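Local coordinates for putative exported protein (Bacteroides fragilis NCTC 9343, PDB 3IEE), which is of unknown function but is a putative exported, probably lipid-anchored protein with a mainly helical fold, at residues E106-F111 against V132-S137. Numbering follows the deposited sequence. Where two conformers were deposited one is given.
Sequences EFYANF and VNYQLS. With EDO (1,2-ethanediol), chain C.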
loop_
_atom_site.group_PDB
_atom_site.type_symbol
_atom_site.label_atom_id
_atom_site.label_comp_id
_atom_site.label_asym_id
_atom_site.label_seq_id
_atom_site.Cartn_x
_atom_site.Cartn_y
_atom_site.Cartn_z
ATOM N N GLU A 106 -10.546 -9.362 -13.950
ATOM C CA GLU A 106 -9.926 -10.414 -14.755
ATOM C C GLU A 106 -9.304 -11.488 -13.855
ATOM O O GLU A 106 -9.464 -12.687 -14.074
ATOM C CB GLU A 106 -8.822 -9.813 -15.614
ATOM C CG GLU A 106 -9.305 -8.976 -16.776
ATOM C CD GLU A 106 -8.266 -8.952 -17.881
ATOM O OE1 GLU A 106 -8.156 -9.990 -18.599
ATOM O OE2 GLU A 106 -7.573 -7.916 -18.003
ATOM N N PHE A 107 -8.581 -11.036 -12.843
ATOM C CA PHE A 107 -7.887 -11.938 -11.935
ATOM C C PHE A 107 -8.880 -12.919 -11.338
ATOM O O PHE A 107 -8.641 -14.138 -11.292
ATOM C CB PHE A 107 -7.244 -11.132 -10.801
ATOM C CG PHE A 107 -6.496 -11.975 -9.785
ATOM C CD1 PHE A 107 -5.166 -12.306 -9.988
ATOM C CD2 PHE A 107 -7.102 -12.355 -8.582
ATOM C CE1 PHE A 107 -4.465 -13.024 -9.047
ATOM C CE2 PHE A 107 -6.388 -13.103 -7.636
ATOM C CZ PHE A 107 -5.064 -13.431 -7.879
ATOM N N TYR A 108 -9.991 -12.394 -10.852
ATOM C CA TYR A 108 -11.025 -13.256 -10.273
ATOM C C TYR A 108 -11.853 -14.065 -11.269
ATOM O O TYR A 108 -12.156 -15.204 -10.950
ATOM C CB TYR A 108 -11.937 -12.487 -9.312
ATOM C CG TYR A 108 -11.221 -12.168 -8.025
ATOM C CD1 TYR A 108 -11.017 -13.147 -7.057
ATOM C CD2 TYR A 108 -10.698 -10.909 -7.806
ATOM C CE1 TYR A 108 -10.322 -12.853 -5.873
ATOM C CE2 TYR A 108 -9.997 -10.606 -6.652
ATOM C CZ TYR A 108 -9.820 -11.575 -5.682
ATOM O OH TYR A 108 -9.106 -11.202 -4.541
ATOM N N ALA A 109 -12.172 -13.516 -12.449
ATOM C CA ALA A 109 -12.710 -14.330 -13.574
ATOM C C ALA A 109 -11.785 -15.511 -13.942
ATOM O O ALA A 109 -12.249 -16.669 -14.130
ATOM C CB ALA A 109 -12.962 -13.454 -14.801
ATOM N N ASN A 110 -10.495 -15.218 -14.060
ATOM C CA ASN A 110 -9.488 -16.208 -14.429
ATOM C C ASN A 110 -9.369 -17.340 -13.425
ATOM O O ASN A 110 -9.017 -18.456 -13.806
ATOM C CB ASN A 110 -8.098 -15.573 -14.582
ATOM C CG ASN A 110 -7.961 -14.752 -15.833
ATOM O OD1 ASN A 110 -8.806 -14.790 -16.726
ATOM N ND2 ASN A 110 -6.879 -14.008 -15.911
ATOM N N PHE A 111 -9.593 -17.042 -12.150
ATOM C CA PHE A 111 -9.567 -18.076 -11.100
ATOM C C PHE A 111 -10.617 -19.147 -11.366
ATOM O O PHE A 111 -10.324 -20.333 -11.304
ATOM C CB PHE A 111 -9.776 -17.414 -9.717
ATOM C CG PHE A 111 -9.840 -18.389 -8.577
ATOM C CD1 PHE A 111 -8.730 -19.093 -8.204
ATOM C CD2 PHE A 111 -11.014 -18.578 -7.871
ATOM C CE1 PHE A 111 -8.774 -19.996 -7.163
ATOM C CE2 PHE A 111 -11.067 -19.471 -6.799
ATOM C CZ PHE A 111 -9.933 -20.170 -6.446
ATOM N N VAL A 132 -0.743 -15.910 -16.144
ATOM C CA VAL A 132 -1.445 -14.653 -16.359
ATOM C C VAL A 132 -1.859 -14.015 -15.042
ATOM O O VAL A 132 -1.774 -12.796 -14.864
ATOM C CB VAL A 132 -2.686 -14.874 -17.191
ATOM C CG1 VAL A 132 -3.610 -13.722 -17.138
ATOM C CG2 VAL A 132 -2.300 -15.199 -18.674
ATOM N N ASN A 133 -2.315 -14.818 -14.091
ATOM C CA ASN A 133 -2.719 -14.265 -12.802
ATOM C C ASN A 133 -1.569 -13.776 -11.952
ATOM O O ASN A 133 -1.748 -12.798 -11.224
ATOM C CB ASN A 133 -3.628 -15.237 -12.015
ATOM C CG ASN A 133 -5.117 -14.976 -12.246
ATOM O OD1 ASN A 133 -5.517 -14.377 -13.242
ATOM N ND2 ASN A 133 -5.954 -15.447 -11.326
ATOM N N TYR A 134 -0.375 -14.379 -12.060
ATOM C CA TYR A 134 0.786 -13.799 -11.397
ATOM C C TYR A 134 1.031 -12.383 -11.925
ATOM O O TYR A 134 1.295 -11.467 -11.144
ATOM C CB TYR A 134 2.058 -14.615 -11.568
ATOM C CG TYR A 134 2.117 -15.930 -10.821
ATOM C CD1 TYR A 134 1.924 -16.000 -9.428
ATOM C CD2 TYR A 134 2.446 -17.095 -11.513
ATOM C CE1 TYR A 134 1.997 -17.219 -8.758
ATOM C CE2 TYR A 134 2.527 -18.328 -10.858
ATOM C CZ TYR A 134 2.311 -18.378 -9.489
ATOM O OH TYR A 134 2.442 -19.625 -8.892
ATOM N N GLN A 135 0.938 -12.209 -13.241
ATOM C CA GLN A 135 1.119 -10.891 -13.860
ATOM C C GLN A 135 0.034 -9.865 -13.482
ATOM O O GLN A 135 0.344 -8.701 -13.262
ATOM C CB GLN A 135 1.202 -11.018 -15.390
ATOM C CG GLN A 135 1.524 -9.692 -16.109
ATOM C CD GLN A 135 2.863 -9.110 -15.661
ATOM O OE1 GLN A 135 3.841 -9.840 -15.537
ATOM N NE2 GLN A 135 2.899 -7.806 -15.386
ATOM N N LEU A 136 -1.226 -10.292 -13.436
ATOM C CA LEU A 136 -2.330 -9.418 -12.990
ATOM C C LEU A 136 -2.142 -8.996 -11.548
ATOM O O LEU A 136 -2.413 -7.820 -11.198
ATOM C CB LEU A 136 -3.706 -10.108 -13.171
ATOM C CG LEU A 136 -4.186 -10.233 -14.628
ATOM C CD1 LEU A 136 -5.376 -11.111 -14.755
ATOM C CD2 LEU A 136 -4.511 -8.809 -15.180
ATOM N N SER A 137 -1.680 -9.896 -10.689
ATOM C CA SER A 137 -1.385 -9.547 -9.304
ATOM C C SER A 137 -0.348 -8.423 -9.202
ATOM O O SER A 137 -0.490 -7.457 -8.420
ATOM C CB SER A 137 -0.841 -10.756 -8.580
ATOM O OG SER A 137 -0.477 -10.365 -7.281
HETATM C C1 EDO C . -0.369 -9.377 -3.933
HETATM O O1 EDO C . 0.828 -9.719 -3.194
HETATM C C2 EDO C . -0.029 -8.441 -5.097
HETATM O O2 EDO C . -1.216 -8.049 -5.811
#
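ND2 of Asn133 lies over one face of the Phe107 ring, toward its rim and 3.5 Å from Phe107 CD1, with amide and ring planes only 13° apart. At the ring edge, in its plane, sit the backbone O of Asn133 and CD2 of Tyr108; CB of Leu136 also approaches near the plane, 4.1 Å from Phe107 CD1. With CG anti to the backbone N (chi1 180°), the Phe107 ring swings toward helix 123-162, although its CB does not point there. The same amide ties Phe107 to Asn110, about one turn apart on helix 87-119. Asn133 ND2 donates to Phe107 O (3.0 Å), a carbonyl that also accepts the helical bond from Phe111 N, while Asn133 OD1 receives Asn110 ND2 at 3.0 Å, a donor somewhat tilted from the carbonyl plane. Helices 87-119 and 123-162 form an antiparallel hairpin here, their local axes 9.7 Å apart at 158°, within a helical bundle; helix 43-56 adds Val49 against Phe107 and Met53 against Asn133. Leu136 CD1 touches both Glu106 CB (3.8 Å) and Asn110 ND2 (3.5 Å), and Val132 CG1 touches that same nitrogen. An ethanediol, probably from the crystallisation liquor, donates to Ser137 O.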